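Side-chain contacts in putative mandelate racemase/muconate lactonizing enzyme (Bordetella bronchiseptica, PDB 3DDM), which is of unknown function but has the two-domain build of the enolase superfamily, an N-terminal capping domain joined to a TIM-barrel-like domain: residues Glu56-Cys59 against Asn60-Ala63; Arg84-Asp88 against Pro89-Phe93; Cys125-Ala128 against Ala129-Gly133. The protein carries 1 engineered substitution. One frame throughout, in Å; residues are numbered along the deposited sequence.

Contact 1 of 3, residues Glu56-Cys59 against Asn60-Ala63; sequences EVWC and NFPA
W58 and N60 meet where the chain leaves strand 52-56 and doubles past its own indole, and the pair illustrates how a loop without regular structure can pack on one large ring. The tight part is the ring face. The backbone nitrogen of N60 sits over the centre of the W58 ring system, 3.8 Å above its plane. The indole reaches that place because CG of W58 is anti to the backbone N (chi1 -177°), which folds the ring forward under the residues that follow. The N60 amide then stands almost upright against the ring, with the two planes 88° apart and ND2 of N60 3.4 Å from NE1 of W58. Both atoms are donors, so this is proximity without a bond. Farther along, the benzo side of the indole runs under the next peptide, and its atom CZ2 meets the edge of the F61 ring, at 4.0 Å from CD1 of F61. The looser side begins at this phenyl group, which remains exposed in the assembly although it packs on T107 of the second subunit. P62, after a cis peptide bond, is buried and packs on E109 of that subunit, while the side chain of C59, directed mainly away from the residues that follow, packs on A66 and R69 of helix 65-81 and on V41. K284 makes a cation-pi contact with the indole, and the backbone of W58 is bonded to A283, which ties the loop to the barrel domain. In this family such capping-domain loops commonly lie over the barrel mouth, and the contacts with A283 and K284 fit such a position. Chemically, W58 meets N60 and F61 by van der Waals packing, its pi system serving both a peptide nitrogen and the cationic K284.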
loop_
_atom_site.group_PDB
_atom_site.type_symbol
_atom_site.label_atom_id
_atom_site.label_comp_id
_atom_site.label_asym_id
_atom_site.label_seq_id
_atom_site.Cartn_x
_atom_site.Cartn_y
_atom_site.Cartn_z
ATOM N N GLU A 56 -6.652 8.881 15.862
ATOM C CA GLU A 56 -7.105 7.591 15.351
ATOM C C GLU A 56 -6.518 7.348 13.964
ATOM O O GLU A 56 -6.385 8.271 13.167
ATOM C CB GLU A 56 -8.640 7.544 15.269
ATOM C CG GLU A 56 -9.172 6.136 15.032
ATOM C CD GLU A 56 -10.687 6.000 15.207
ATOM O OE1 GLU A 56 -11.248 6.599 16.152
ATOM O OE2 GLU A 56 -11.314 5.269 14.406
ATOM N N VAL A 57 -6.144 6.110 13.680
ATOM C CA VAL A 57 -5.606 5.786 12.370
ATOM C C VAL A 57 -6.624 4.916 11.653
ATOM O O VAL A 57 -6.963 3.834 12.128
ATOM C CB VAL A 57 -4.275 5.014 12.460
ATOM C CG1 VAL A 57 -3.800 4.650 11.060
ATOM C CG2 VAL A 57 -3.231 5.853 13.172
ATOM N N TRP A 58 -7.123 5.403 10.520
ATOM C CA TRP A 58 -8.099 4.667 9.726
ATOM C C TRP A 58 -7.625 3.228 9.547
ATOM O O TRP A 58 -6.435 2.979 9.283
ATOM C CB TRP A 58 -8.250 5.315 8.353
ATOM C CG TRP A 58 -9.298 4.662 7.503
ATOM C CD1 TRP A 58 -10.640 4.932 7.503
ATOM C CD2 TRP A 58 -9.102 3.600 6.561
ATOM N NE1 TRP A 58 -11.291 4.102 6.622
ATOM C CE2 TRP A 58 -10.372 3.274 6.029
ATOM C CE3 TRP A 58 -7.978 2.887 6.119
ATOM C CZ2 TRP A 58 -10.548 2.267 5.070
ATOM C CZ3 TRP A 58 -8.153 1.886 5.172
ATOM C CH2 TRP A 58 -9.431 1.587 4.656
ATOM N N CYS A 59 -8.540 2.274 9.680
ATOM C CA CYS A 59 -8.142 0.885 9.512
ATOM C C CYS A 59 -9.297 -0.064 9.245
ATOM O O CYS A 59 -9.240 -1.232 9.623
ATOM C CB CYS A 59 -7.370 0.407 10.749
ATOM S SG CYS A 59 -8.402 0.118 12.211
ATOM N N ASN A 60 -10.344 0.410 8.588
ATOM C CA ASN A 60 -11.470 -0.484 8.337
ATOM C C ASN A 60 -11.100 -1.656 7.443
ATOM O O ASN A 60 -11.484 -2.784 7.722
ATOM C CB ASN A 60 -12.657 0.282 7.748
ATOM C CG ASN A 60 -13.378 1.114 8.793
ATOM O OD1 ASN A 60 -13.759 0.606 9.849
ATOM N ND2 ASN A 60 -13.567 2.397 8.505
ATOM N N PHE A 61 -10.346 -1.395 6.382
ATOM C CA PHE A 61 -9.931 -2.455 5.474
ATOM C C PHE A 61 -8.418 -2.442 5.271
ATOM O O PHE A 61 -7.782 -1.389 5.348
ATOM C CB PHE A 61 -10.620 -2.310 4.110
ATOM C CG PHE A 61 -12.113 -2.194 4.187
ATOM C CD1 PHE A 61 -12.731 -0.943 4.140
ATOM C CD2 PHE A 61 -12.907 -3.332 4.314
ATOM C CE1 PHE A 61 -14.126 -0.825 4.217
ATOM C CE2 PHE A 61 -14.305 -3.228 4.393
ATOM C CZ PHE A 61 -14.915 -1.971 4.345
ATOM N N PRO A 62 -7.815 -3.625 5.058
ATOM C CA PRO A 62 -8.520 -4.912 5.021
ATOM C C PRO A 62 -8.881 -5.257 6.464
ATOM O O PRO A 62 -8.444 -4.564 7.378
ATOM C CB PRO A 62 -7.475 -5.858 4.430
ATOM C CG PRO A 62 -6.193 -5.296 4.969
ATOM C CD PRO A 62 -6.383 -3.806 4.754
ATOM N N ALA A 63 -9.665 -6.309 6.681
ATOM C CA ALA A 63 -10.042 -6.676 8.045
ATOM C C ALA A 63 -8.825 -6.914 8.947
ATOM O O ALA A 63 -8.878 -6.638 10.144
ATOM C CB ALA A 63 -10.924 -7.905 8.031
#

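Contact 2 of 3, residues Arg84-Asp88 against Pro89-Phe93; sequences RAFAD and PAQAF
D88 is the N-cap of helix 89-98: its side chain takes the backbone N-H of Q91, a clear case of replacing the missing previous turn. CG of D88 lies between its backbone N and carbonyl carbon (chi1 46°), which swings the carboxylate back over the helix start. There OD1 of D88 accepts from the backbone N of Q91 at 3.0 Å and is met nearly along its C-O axis. The carbonyl oxygen of D88 takes the first regular helical bond, from A92 N, so D88 accepts through both its side chain and its main chain. P89, the first helical residue, has no N-H to satisfy. The long side chain of Q91 is extended and turns back along the loop, its amide plane inclined 47° to the guanidinium plane of R84. That guanidinium lies over the face of F86 opposite A92, shifted toward CE2 of F86, which stands 3.5 Å from the guanidinium plane. It also grips A85 O side-on, through both NE and NH2 of R84. F86 in turn offers a ring face to the helix: CB of A92 sits 3.8 Å from the ring centroid, 20° off its normal, in a CH-pi contact.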
loop_
_atom_site.group_PDB
_atom_site.type_symbol
_atom_site.label_atom_id
_atom_site.label_comp_id
_atom_site.label_asym_id
_atom_site.label_seq_id
_atom_site.Cartn_x
_atom_site.Cartn_y
_atom_site.Cartn_z
ATOM N N ARG A 84 13.360 15.092 17.201
ATOM C CA ARG A 84 13.517 16.527 17.028
ATOM C C ARG A 84 12.264 17.246 17.495
ATOM O O ARG A 84 11.304 16.614 17.949
ATOM C CB ARG A 84 13.775 16.860 15.561
ATOM C CG ARG A 84 12.770 16.250 14.617
ATOM C CD ARG A 84 12.879 16.873 13.247
ATOM N NE ARG A 84 12.494 18.277 13.283
ATOM C CZ ARG A 84 12.299 19.023 12.201
ATOM N NH1 ARG A 84 12.461 18.494 10.994
ATOM N NH2 ARG A 84 11.920 20.287 12.323
ATOM N N ALA A 85 12.282 18.569 17.385
ATOM C CA ALA A 85 11.144 19.381 17.777
ATOM C C ALA A 85 10.499 19.913 16.504
ATOM O O ALA A 85 11.089 19.821 15.420
ATOM C CB ALA A 85 11.599 20.522 18.656
ATOM N N PHE A 86 9.292 20.461 16.630
ATOM C CA PHE A 86 8.573 20.984 15.475
ATOM C C PHE A 86 7.849 22.272 15.800
ATOM O O PHE A 86 7.203 22.390 16.834
ATOM C CB PHE A 86 7.566 19.945 14.962
ATOM C CG PHE A 86 8.184 18.607 14.658
ATOM C CD1 PHE A 86 8.375 17.671 15.668
ATOM C CD2 PHE A 86 8.622 18.305 13.371
ATOM C CE1 PHE A 86 8.997 16.457 15.408
ATOM C CE2 PHE A 86 9.243 17.095 13.097
ATOM C CZ PHE A 86 9.433 16.168 14.119
ATOM N N ALA A 87 7.959 23.243 14.906
ATOM C CA ALA A 87 7.305 24.519 15.122
ATOM C C ALA A 87 5.826 24.298 15.444
ATOM O O ALA A 87 5.269 24.965 16.309
ATOM C CB ALA A 87 7.457 25.399 13.884
ATOM N N ASP A 88 5.205 23.353 14.745
ATOM C CA ASP A 88 3.792 23.030 14.943
ATOM C C ASP A 88 3.474 21.675 14.310
ATOM O O ASP A 88 4.351 21.042 13.709
ATOM C CB ASP A 88 2.913 24.112 14.316
ATOM C CG ASP A 88 3.369 24.498 12.931
ATOM O OD1 ASP A 88 3.768 23.607 12.152
ATOM O OD2 ASP A 88 3.319 25.701 12.615
ATOM N N PRO A 89 2.215 21.206 14.438
ATOM C CA PRO A 89 1.848 19.908 13.851
ATOM C C PRO A 89 2.043 19.856 12.332
ATOM O O PRO A 89 2.467 18.835 11.790
ATOM C CB PRO A 89 0.381 19.747 14.261
ATOM C CG PRO A 89 0.330 20.451 15.586
ATOM C CD PRO A 89 1.129 21.711 15.300
ATOM N N ALA A 90 1.731 20.955 11.650
ATOM C CA ALA A 90 1.885 21.009 10.203
ATOM C C ALA A 90 3.314 20.647 9.801
ATOM O O ALA A 90 3.535 19.899 8.844
ATOM C CB ALA A 90 1.536 22.389 9.690
ATOM N N GLN A 91 4.285 21.177 10.533
ATOM C CA GLN A 91 5.679 20.893 10.242
ATOM C C GLN A 91 6.023 19.419 10.487
ATOM O O GLN A 91 6.768 18.817 9.716
ATOM C CB GLN A 91 6.576 21.795 11.083
ATOM C CG GLN A 91 8.052 21.551 10.880
ATOM C CD GLN A 91 8.919 22.517 11.663
ATOM O OE1 GLN A 91 8.992 23.701 11.337
ATOM N NE2 GLN A 91 9.575 22.019 12.709
ATOM N N ALA A 92 5.487 18.834 11.554
ATOM C CA ALA A 92 5.746 17.424 11.853
ATOM C C ALA A 92 5.095 16.576 10.764
ATOM O O ALA A 92 5.582 15.506 10.415
ATOM C CB ALA A 92 5.172 17.050 13.225
ATOM N N PHE A 93 3.982 17.056 10.229
ATOM C CA PHE A 93 3.299 16.328 9.183
ATOM C C PHE A 93 4.173 16.293 7.932
ATOM O O PHE A 93 4.424 15.228 7.361
ATOM C CB PHE A 93 1.970 16.996 8.864
ATOM C CG PHE A 93 1.253 16.375 7.710
ATOM C CD1 PHE A 93 0.857 15.033 7.760
ATOM C CD2 PHE A 93 0.982 17.117 6.561
ATOM C CE1 PHE A 93 0.203 14.438 6.673
ATOM C CE2 PHE A 93 0.327 16.531 5.469
ATOM C CZ PHE A 93 -0.061 15.190 5.526
#

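Contact 3 of 3, residues Cys125-Ala128 against Ala129-Gly133; sequences CDLA and ARRAG
The C-terminal end of helix 110-131, closed by a Schellman motif at G133, brings D126 close to R130 and L127 beside R131, one helical turn apart in each case. Regular backbone bonds hold the turn, among them R130 N to D126 O and R131 N to L127 O. At the closing end A132 N bonds to A128 O and G133 N to R130 O, while the positive phi of G133 (60°) lets the chain leave the helix. On one side CG of D126 is anti to the backbone N (chi1 177°), which places the carboxylate over a face of the R130 guanidinium, with the two planes 41° apart. OD2 of D126 is 3.5 Å from NE of R130, a salt bridge made by charge alone, since the oxygen lies well out of the guanidinium plane and no N-H points at it. The firmer partners of this carboxylate are backbone N-H groups, OD2 bonding to W54 N and OD1 to L368 N, which ties strand 52-56 and the chain at L368 to the helix. R130 itself makes weak bonds to P366 O and to OG1 of T371. The other pair runs side by side in the same direction, and the tip of R131 goes on to salt bridges with D47 and D49. Between these two side chains the touch is apolar, CD1 of L127 resting 3.9 Å from CG of R131.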
loop_
_atom_site.group_PDB
_atom_site.type_symbol
_atom_site.label_atom_id
_atom_site.label_comp_id
_atom_site.label_asym_id
_atom_site.label_seq_id
_atom_site.Cartn_x
_atom_site.Cartn_y
_atom_site.Cartn_z
ATOM N N CYS A 125 -2.393 17.763 16.911
ATOM C CA CYS A 125 -3.284 18.918 16.904
ATOM C C CYS A 125 -4.134 18.901 18.171
ATOM O O CYS A 125 -4.409 19.947 18.757
ATOM C CB CYS A 125 -4.198 18.898 15.680
ATOM S SG CYS A 125 -3.367 19.285 14.150
ATOM N N ASP A 126 -4.554 17.707 18.579
ATOM C CA ASP A 126 -5.349 17.536 19.786
ATOM C C ASP A 126 -4.483 18.014 20.961
ATOM O O ASP A 126 -4.946 18.743 21.839
ATOM C CB ASP A 126 -5.734 16.056 19.941
ATOM C CG ASP A 126 -6.510 15.776 21.210
ATOM O OD1 ASP A 126 -7.565 16.410 21.429
ATOM O OD2 ASP A 126 -6.060 14.910 21.989
ATOM N N LEU A 127 -3.216 17.615 20.954
ATOM C CA LEU A 127 -2.277 18.019 21.994
ATOM C C LEU A 127 -2.113 19.536 22.021
ATOM O O LEU A 127 -2.152 20.157 23.084
ATOM C CB LEU A 127 -0.915 17.363 21.754
ATOM C CG LEU A 127 0.305 17.878 22.518
ATOM C CD1 LEU A 127 0.018 17.922 23.997
ATOM C CD2 LEU A 127 1.502 16.972 22.232
ATOM N N ALA A 128 -1.935 20.127 20.845
ATOM C CA ALA A 128 -1.755 21.572 20.725
ATOM C C ALA A 128 -2.989 22.343 21.173
ATOM O O ALA A 128 -2.876 23.385 21.818
ATOM C CB ALA A 128 -1.406 21.940 19.277
ATOM N N ALA A 129 -4.164 21.831 20.821
ATOM C CA ALA A 129 -5.418 22.479 21.174
ATOM C C ALA A 129 -5.631 22.404 22.672
ATOM O O ALA A 129 -6.088 23.362 23.290
ATOM C CB ALA A 129 -6.577 21.819 20.446
ATOM N N ARG A 130 -5.302 21.259 23.257
ATOM C CA ARG A 130 -5.452 21.088 24.697
ATOM C C ARG A 130 -4.536 22.059 25.440
ATOM O O ARG A 130 -4.989 22.775 26.338
ATOM C CB ARG A 130 -5.126 19.651 25.104
ATOM C CG ARG A 130 -6.322 18.728 25.119
ATOM C CD ARG A 130 -5.956 17.350 24.592
ATOM N NE ARG A 130 -6.781 16.277 25.139
ATOM C CZ ARG A 130 -8.108 16.310 25.237
ATOM N NH1 ARG A 130 -8.785 17.373 24.824
ATOM N NH2 ARG A 130 -8.762 15.275 25.743
ATOM N N ARG A 131 -3.258 22.086 25.059
ATOM C CA ARG A 131 -2.299 22.971 25.704
ATOM C C ARG A 131 -2.763 24.417 25.647
ATOM O O ARG A 131 -2.528 25.184 26.581
ATOM C CB ARG A 131 -0.913 22.845 25.068
ATOM C CG ARG A 131 -0.169 21.571 25.457
ATOM C CD ARG A 131 1.324 21.681 25.154
ATOM N NE ARG A 131 1.885 22.918 25.699
ATOM C CZ ARG A 131 2.946 22.977 26.503
ATOM N NH1 ARG A 131 3.576 21.864 26.867
ATOM N NH2 ARG A 131 3.383 24.153 26.946
ATOM N N ALA A 132 -3.422 24.788 24.557
ATOM C CA ALA A 132 -3.920 26.151 24.410
ATOM C C ALA A 132 -5.271 26.273 25.112
ATOM O O ALA A 132 -5.909 27.324 25.069
ATOM C CB ALA A 132 -4.069 26.500 22.934
ATOM N N GLY A 133 -5.700 25.188 25.752
ATOM C CA GLY A 133 -6.972 25.186 26.444
ATOM C C GLY A 133 -8.138 25.473 25.524
ATOM O O GLY A 133 -9.040 26.220 25.888
#

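How the contacts relate
All three contacts belong to the N-terminal domain and follow one another along the chain: contact 1 in the loop between strand 52-56 and helix 65-81, contact 2 at the start of helix 89-98, contact 3 at the end of helix 110-131. Contacts 2 and 3 are neighbours, their centres 14 Å apart, and they touch where CB of P89 packs on SG of C125 at 3.8 Å, so the start of one helix lies against the closing turns of another. Contact 1 stands apart, its centre 25 Å from each of the others. It is the one whose residues reach the second subunit, while all three also touch the C-terminal part of the chain.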